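Local coordinates for capsular polysaccharide biosynthesis protein (PDB 4BQN) that probably acts as an acetyltransferase in capsular polysaccharide biosynthesis and binds coenzyme A in a pocket within its single chain, at residues Tyr97-Gly102 and Tyr197-Pro202; Gly102-Val107 and Thr237-Tyr242. The protein carries 1 engineered substitution. One frame throughout, in Å; residues are numbered along the deposited sequence.

Contact 1. Residues Tyr97-Gly102 and Tyr197-Pro202; sequences YMHWEG and YTMNHP. With COA (coenzyme A), chain C.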
loop_
_atom_site.group_PDB
_atom_site.type_symbol
_atom_site.label_atom_id
_atom_site.label_comp_id
_atom_site.label_asym_id
_atom_site.label_seq_id
_atom_site.Cartn_x
_atom_site.Cartn_y
_atom_site.Cartn_z
ATOM N N TYR A 97 5.294 -6.039 -2.425
ATOM C CA TYR A 97 4.029 -5.370 -2.187
ATOM C C TYR A 97 4.294 -4.340 -1.086
ATOM O O TYR A 97 4.624 -4.695 0.063
ATOM C CB TYR A 97 2.940 -6.356 -1.782
ATOM C CG TYR A 97 1.648 -5.661 -1.452
ATOM C CD1 TYR A 97 0.929 -4.972 -2.436
ATOM C CD2 TYR A 97 1.159 -5.656 -0.150
ATOM C CE1 TYR A 97 -0.256 -4.325 -2.135
ATOM C CE2 TYR A 97 -0.030 -5.009 0.165
ATOM C CZ TYR A 97 -0.729 -4.342 -0.831
ATOM O OH TYR A 97 -1.907 -3.706 -0.555
ATOM N N MET A 98 4.199 -3.065 -1.431
ATOM C CA MET A 98 4.622 -2.012 -0.526
ATOM C C MET A 98 3.463 -1.610 0.393
ATOM O O MET A 98 2.478 -1.026 -0.053
ATOM C CB MET A 98 5.127 -0.815 -1.335
ATOM C CG MET A 98 6.347 -1.148 -2.159
ATOM S SD MET A 98 6.772 0.100 -3.389
ATOM C CE MET A 98 5.658 -0.366 -4.722
ATOM N N HIS A 99 3.605 -1.895 1.682
ATOM C CA HIS A 99 2.600 -1.595 2.690
ATOM C C HIS A 99 3.360 -1.070 3.900
ATOM O O HIS A 99 4.373 -1.656 4.308
ATOM C CB HIS A 99 1.783 -2.853 2.987
ATOM C CG HIS A 99 0.759 -2.703 4.065
ATOM N ND1 HIS A 99 -0.595 -2.837 3.830
ATOM C CD2 HIS A 99 0.892 -2.486 5.397
ATOM C CE1 HIS A 99 -1.247 -2.709 4.972
ATOM N NE2 HIS A 99 -0.368 -2.489 5.937
ATOM N N TRP A 100 2.901 0.047 4.447
ATOM C CA TRP A 100 3.619 0.709 5.532
ATOM C C TRP A 100 2.640 1.553 6.317
ATOM O O TRP A 100 2.098 2.523 5.781
ATOM C CB TRP A 100 4.714 1.600 4.938
ATOM C CG TRP A 100 5.590 2.264 5.936
ATOM C CD1 TRP A 100 5.474 3.540 6.434
ATOM C CD2 TRP A 100 6.778 1.708 6.518
ATOM N NE1 TRP A 100 6.512 3.798 7.310
ATOM C CE2 TRP A 100 7.317 2.689 7.387
ATOM C CE3 TRP A 100 7.435 0.470 6.403
ATOM C CZ2 TRP A 100 8.490 2.478 8.113
ATOM C CZ3 TRP A 100 8.602 0.261 7.123
ATOM C CH2 TRP A 100 9.109 1.256 7.981
ATOM N N GLU A 101 2.425 1.201 7.584
ATOM C CA GLU A 101 1.450 1.890 8.451
ATOM C C GLU A 101 2.092 3.000 9.286
ATOM O O GLU A 101 1.432 3.613 10.109
ATOM C CB GLU A 101 0.719 0.874 9.343
ATOM C CG GLU A 101 -0.097 -0.091 8.512
ATOM C CD GLU A 101 -0.678 -1.224 9.311
ATOM O OE1 GLU A 101 -0.890 -1.051 10.527
ATOM O OE2 GLU A 101 -0.912 -2.282 8.703
ATOM N N GLY A 102 3.379 3.267 9.072
ATOM C CA GLY A 102 4.093 4.147 9.980
ATOM C C GLY A 102 3.634 5.589 9.990
ATOM O O GLY A 102 3.772 6.258 11.002
ATOM N N TYR A 197 1.015 7.790 0.738
ATOM C CA TYR A 197 -0.207 8.575 0.962
ATOM C C TYR A 197 -1.240 7.801 1.809
ATOM O O TYR A 197 -2.042 8.403 2.545
ATOM C CB TYR A 197 -0.848 8.903 -0.379
ATOM C CG TYR A 197 -0.112 9.927 -1.198
ATOM C CD1 TYR A 197 0.223 11.174 -0.668
ATOM C CD2 TYR A 197 0.208 9.662 -2.534
ATOM C CE1 TYR A 197 0.881 12.126 -1.433
ATOM C CE2 TYR A 197 0.861 10.619 -3.319
ATOM C CZ TYR A 197 1.194 11.853 -2.765
ATOM O OH TYR A 197 1.837 12.821 -3.505
ATOM N N THR A 198 -1.257 6.479 1.654
ATOM C CA THR A 198 -2.018 5.567 2.505
ATOM C C THR A 198 -1.112 4.368 2.708
ATOM O O THR A 198 -0.063 4.251 2.024
ATOM C CB THR A 198 -3.304 5.050 1.854
ATOM O OG1 THR A 198 -2.930 4.092 0.856
ATOM C CG2 THR A 198 -4.107 6.187 1.194
ATOM N N MET A 199 -1.475 3.473 3.627
ATOM C CA MET A 199 -0.634 2.321 3.938
ATOM C C MET A 199 -0.180 1.547 2.710
ATOM O O MET A 199 0.865 0.906 2.733
ATOM C CB MET A 199 -1.351 1.381 4.900
ATOM C CG MET A 199 -2.636 0.771 4.376
ATOM S SD MET A 199 -3.470 -0.062 5.740
ATOM C CE MET A 199 -4.727 -0.972 4.854
ATOM N N ASN A 200 -0.995 1.551 1.650
ATOM C CA ASN A 200 -0.639 0.756 0.461
ATOM C C ASN A 200 -0.627 1.566 -0.840
ATOM O O ASN A 200 -0.635 1.003 -1.939
ATOM C CB ASN A 200 -1.517 -0.506 0.379
ATOM C CG ASN A 200 -2.993 -0.168 0.408
ATOM O OD1 ASN A 200 -3.372 0.918 -0.016
ATOM N ND2 ASN A 200 -3.815 -1.066 0.945
ATOM N N HIS A 201 -0.536 2.888 -0.706
ATOM C CA HIS A 201 -0.369 3.765 -1.864
ATOM C C HIS A 201 0.914 4.584 -1.757
ATOM O O HIS A 201 0.916 5.681 -1.198
ATOM C CB HIS A 201 -1.556 4.721 -2.026
ATOM C CG HIS A 201 -2.814 4.069 -2.515
ATOM N ND1 HIS A 201 -3.979 4.784 -2.681
ATOM C CD2 HIS A 201 -3.108 2.786 -2.849
ATOM C CE1 HIS A 201 -4.928 3.981 -3.127
ATOM N NE2 HIS A 201 -4.427 2.765 -3.245
ATOM N N PRO A 202 2.019 4.049 -2.290
ATOM C CA PRO A 202 3.279 4.803 -2.384
ATOM C C PRO A 202 3.113 6.139 -3.090
ATOM O O PRO A 202 2.336 6.252 -4.049
ATOM C CB PRO A 202 4.172 3.869 -3.214
ATOM C CG PRO A 202 3.659 2.507 -2.868
ATOM C CD PRO A 202 2.170 2.651 -2.732
HETATM N N1A COA C . 1.937 -5.150 6.964
HETATM C C2A COA C . 0.688 -5.400 7.434
HETATM N N3A COA C . -0.290 -5.898 6.659
HETATM C C4A COA C . -0.027 -6.203 5.368
HETATM C C5A COA C . 1.297 -5.969 4.804
HETATM C C6A COA C . 2.306 -5.409 5.694
HETATM N N6A COA C . 3.549 -5.160 5.232
HETATM N N7A COA C . 1.280 -6.351 3.506
HETATM C C8A COA C . 0.028 -6.813 3.260
HETATM N N9A COA C . -0.747 -6.696 4.362
HETATM C C1B COA C . -2.141 -7.120 4.543
HETATM C C2B COA C . -3.034 -6.979 3.324
HETATM O O2B COA C . -3.593 -5.666 3.263
HETATM C C3B COA C . -4.059 -8.062 3.623
HETATM O O3B COA C . -4.941 -7.534 4.632
HETATM P P3B COA C . -6.326 -8.250 5.026
HETATM O O7A COA C . -6.969 -7.261 5.966
HETATM O O8A COA C . -7.060 -8.393 3.719
HETATM O O9A COA C . -5.959 -9.568 5.666
HETATM C C4B COA C . -3.217 -9.171 4.252
HETATM O O4B COA C . -2.058 -8.528 4.786
HETATM C C5B COA C . -2.798 -10.271 3.276
HETATM O O5B COA C . -2.119 -9.641 2.197
HETATM P P1A COA C . -0.755 -10.204 1.612
HETATM O O1A COA C . -0.283 -9.191 0.611
HETATM O O2A COA C . 0.188 -10.578 2.717
HETATM O O3A COA C . -1.111 -11.578 0.876
HETATM P P2A COA C . -2.103 -12.016 -0.315
HETATM O O4A COA C . -3.146 -12.924 0.285
HETATM O O5A COA C . -1.212 -12.583 -1.385
HETATM O O6A COA C . -2.827 -10.696 -0.830
HETATM C CBP COA C . -3.255 -8.576 -1.867
HETATM C CCP COA C . -2.297 -9.763 -1.793
HETATM C CDP COA C . -2.743 -7.547 -2.868
HETATM C CEP COA C . -4.587 -9.081 -2.396
HETATM C CAP COA C . -3.382 -7.978 -0.441
HETATM O OAP COA C . -2.159 -7.338 -0.072
HETATM C C9P COA C . -4.523 -7.008 -0.177
HETATM O O9P COA C . -5.638 -7.427 0.108
HETATM N N8P COA C . -4.260 -5.697 -0.202
HETATM C C7P COA C . -5.274 -4.696 0.104
HETATM C C6P COA C . -6.301 -4.465 -0.990
HETATM C C5P COA C . -5.580 -3.975 -2.217
HETATM O O5P COA C . -5.165 -4.755 -3.062
HETATM N N4P COA C . -5.436 -2.666 -2.300
HETATM C C3P COA C . -4.764 -2.051 -3.410
HETATM C C2P COA C . -3.612 -1.214 -2.905
HETATM S S1P COA C . -2.494 -0.985 -4.231
HETATM O O HOH W 1 -2.494 -3.518 2.015
#
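The imidazole of His-99 lies between protein and cofactor: Met-199 CB sits over one face, 4.2 Å from the ring centroid, and the CoA adenine covers the opposite face, with C4A 3.6 Å above the centre of the ring. Its two nitrogens are both engaged at the edge. NE2 donates to Glu-101 OE2, the anti lone pair, at 2.8 Å and nearly straight (173°), while ND1 meets water 1 in the ring plane, together fixing the ring's rotation. The phenol ring of Tyr-97 carries CoA OAP and CDP over one face, and its OH accepts from CoA N8P (3.1 Å). Water 1 joins Tyr-97 OH, His-99 ND1, Asn-200 ND2 and the ribose O2B. In the fold, 97-102 lies in the loop that follows strand 91-94, an outermost strand of the parallel sheet, and it meets a type I turn, Thr-198 to His-201, in which Thr-198 OG1 forms an ST turn. There Met-199 O accepts from Trp-100 N (2.8 Å). Met-199 CG takes the crowded position (chi1 62°), running SD alongside the imidazole to 3.5 Å from His-99 CE1. Glu-101 OE1 is salt-bridged to Arg-299, and Asn-200 OD1 is bonded to Tyr-120 OH.

Contact 2. Residues Gly102-Val107 and Thr237-Tyr242; sequences GYHPTV and TKMSLY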
loop_
_atom_site.group_PDB
_atom_site.type_symbol
_atom_site.label_atom_id
_atom_site.label_comp_id
_atom_site.label_asym_id
_atom_site.label_seq_id
_atom_site.Cartn_x
_atom_site.Cartn_y
_atom_site.Cartn_z
ATOM N N GLY A 102 3.379 3.267 9.072
ATOM C CA GLY A 102 4.093 4.147 9.980
ATOM C C GLY A 102 3.634 5.589 9.990
ATOM O O GLY A 102 3.772 6.258 11.002
ATOM N N TYR A 103 3.067 6.091 8.897
ATOM C CA TYR A 103 2.550 7.465 8.937
ATOM C C TYR A 103 1.187 7.555 9.599
ATOM O O TYR A 103 0.860 8.575 10.223
ATOM C CB TYR A 103 2.430 8.052 7.540
ATOM C CG TYR A 103 3.741 8.117 6.815
ATOM C CD1 TYR A 103 4.702 9.071 7.150
ATOM C CD2 TYR A 103 4.016 7.245 5.758
ATOM C CE1 TYR A 103 5.921 9.127 6.477
ATOM C CE2 TYR A 103 5.223 7.292 5.084
ATOM C CZ TYR A 103 6.160 8.241 5.430
ATOM O OH TYR A 103 7.338 8.275 4.733
ATOM N N HIS A 104 0.384 6.505 9.426
ATOM C CA HIS A 104 -1.035 6.538 9.805
ATOM C C HIS A 104 -1.341 5.276 10.594
ATOM O O HIS A 104 -2.042 4.379 10.122
ATOM C CB HIS A 104 -1.946 6.648 8.565
ATOM C CG HIS A 104 -1.353 7.435 7.438
ATOM N ND1 HIS A 104 -0.926 6.838 6.269
ATOM C CD2 HIS A 104 -1.110 8.766 7.297
ATOM C CE1 HIS A 104 -0.440 7.765 5.461
ATOM N NE2 HIS A 104 -0.547 8.946 6.056
ATOM N N PRO A 105 -0.824 5.194 11.828
ATOM C CA PRO A 105 -0.892 3.916 12.524
ATOM C C PRO A 105 -2.314 3.549 12.963
ATOM O O PRO A 105 -2.541 2.421 13.395
ATOM C CB PRO A 105 0.033 4.119 13.745
ATOM C CG PRO A 105 0.866 5.304 13.420
ATOM C CD PRO A 105 0.009 6.172 12.539
ATOM N N THR A 106 -3.255 4.492 12.864
ATOM C CA THR A 106 -4.638 4.225 13.241
ATOM C C THR A 106 -5.506 3.773 12.060
ATOM O O THR A 106 -6.691 3.521 12.243
ATOM C CB THR A 106 -5.295 5.478 13.852
ATOM O OG1 THR A 106 -5.393 6.493 12.860
ATOM C CG2 THR A 106 -4.506 6.000 15.053
ATOM N N VAL A 107 -4.931 3.681 10.856
ATOM C CA VAL A 107 -5.721 3.483 9.635
ATOM C C VAL A 107 -5.567 2.060 9.127
ATOM O O VAL A 107 -4.469 1.522 9.085
ATOM C CB VAL A 107 -5.327 4.507 8.536
ATOM C CG1 VAL A 107 -6.051 4.245 7.220
ATOM C CG2 VAL A 107 -5.578 5.933 9.011
ATOM N N THR A 237 -5.986 9.385 -2.741
ATOM C CA THR A 237 -6.373 9.541 -1.351
ATOM C C THR A 237 -5.144 9.798 -0.496
ATOM O O THR A 237 -4.114 9.128 -0.635
ATOM C CB THR A 237 -7.173 8.313 -0.893
ATOM O OG1 THR A 237 -8.442 8.353 -1.559
ATOM C CG2 THR A 237 -7.382 8.267 0.612
ATOM N N LYS A 238 -5.241 10.790 0.384
ATOM C CA LYS A 238 -4.086 11.213 1.172
ATOM C C LYS A 238 -4.496 11.286 2.627
ATOM O O LYS A 238 -5.257 12.180 3.020
ATOM C CB LYS A 238 -3.540 12.556 0.664
ATOM C CG LYS A 238 -3.123 12.539 -0.809
ATOM C CD LYS A 238 -2.597 13.869 -1.328
ATOM C CE LYS A 238 -2.184 13.738 -2.791
ATOM N NZ LYS A 238 -1.774 15.028 -3.414
ATOM N N MET A 239 -4.043 10.308 3.404
ATOM C CA MET A 239 -4.342 10.273 4.830
ATOM C C MET A 239 -3.557 11.351 5.563
ATOM O O MET A 239 -2.415 11.647 5.202
ATOM C CB MET A 239 -4.051 8.900 5.423
ATOM C CG MET A 239 -4.990 7.796 4.941
ATOM S SD MET A 239 -6.669 8.019 5.561
ATOM C CE MET A 239 -7.602 8.209 4.059
ATOM N N SER A 240 -4.182 11.942 6.576
ATOM C CA SER A 240 -3.550 12.982 7.372
ATOM C C SER A 240 -2.925 12.399 8.641
ATOM O O SER A 240 -3.524 11.563 9.302
ATOM C CB SER A 240 -4.600 14.015 7.738
ATOM O OG SER A 240 -4.025 15.031 8.518
ATOM N N LEU A 241 -1.718 12.848 8.982
ATOM C CA LEU A 241 -1.070 12.401 10.210
ATOM C C LEU A 241 -1.682 13.066 11.442
ATOM O O LEU A 241 -2.022 14.255 11.408
ATOM C CB LEU A 241 0.438 12.658 10.155
ATOM C CG LEU A 241 1.269 11.739 9.250
ATOM C CD1 LEU A 241 1.115 12.046 7.757
ATOM C CD2 LEU A 241 2.730 11.792 9.653
ATOM N N TYR A 242 -1.811 12.306 12.522
ATOM C CA TYR A 242 -2.411 12.843 13.745
ATOM C C TYR A 242 -1.529 13.943 14.366
ATOM O O TYR A 242 -0.312 13.975 14.154
ATOM C CB TYR A 242 -2.631 11.722 14.766
ATOM C CG TYR A 242 -3.977 11.027 14.671
ATOM C CD1 TYR A 242 -4.451 10.494 13.466
ATOM C CD2 TYR A 242 -4.754 10.853 15.819
ATOM C CE1 TYR A 242 -5.682 9.839 13.408
ATOM C CE2 TYR A 242 -5.983 10.198 15.772
ATOM C CZ TYR A 242 -6.441 9.698 14.565
ATOM O OH TYR A 242 -7.650 9.046 14.528
HETATM O O HOH W 2 -1.090 9.520 12.217
#
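Tyr-103 OH is gripped three times: it accepts from Leu-195 N, and its one proton faces the carbonyls of Cys-190 and Lys-193, which have to share it, so this buried phenol is anchored in the chain leading up to residue 197. The carbonyl of the same residue faces the other segment: Tyr-103 O accepts from water 2 (2.9 Å), which in turn accepts from Tyr-242 N. Leu-241 leans against that carbonyl, its CG 3.3 Å from Tyr-103 O, and its CD2 reaches the edge of the Tyr-103 ring. The His-104 imidazole is sandwiched. Met-239 CB lies over the centre of one face, 3.5 Å from the centroid and 10° off the normal, a CH-pi contact, and Tyr-103 CB covers the opposite face. A chi1 of -33°, well short of the usual staggered value, sets the ring between them. Thr-106 and Tyr-242 meet tip to tip, Thr-106 CG2 over one ring face toward its rim and OG1 3.4 Å from Tyr-242 CE1; both hydroxyls are bonded to Asp-122 OD2. Val-107 touches Met-239 SD with its two methyls. A type I turn, His-104 to Val-107, then carries the chain into strand 107-108 of a two-stranded antiparallel sheet.

How the contacts relate
Both contacts are buried, but contact 1 lies about 3 Å from the centre of the chain and contact 2 about 12 Å, their own centres being 10 Å apart. A single loop between strands 91-94 and 107-108 supplies one side of each, with Gly-102, which touches neither partner segment, common to both. The other sides also meet: Tyr-197 O and Met-239 N are 2.9 Å apart, a probable hydrogen bond, and His-104 CE1 packs on the same carbonyl. Chemistry follows position. Contact 1 mixes thioether and proline packing with a direct backbone hydrogen bond and a polar network to the cofactor; contact 2 is mainly van der Waals and CH-pi contact, with one water joining the backbones.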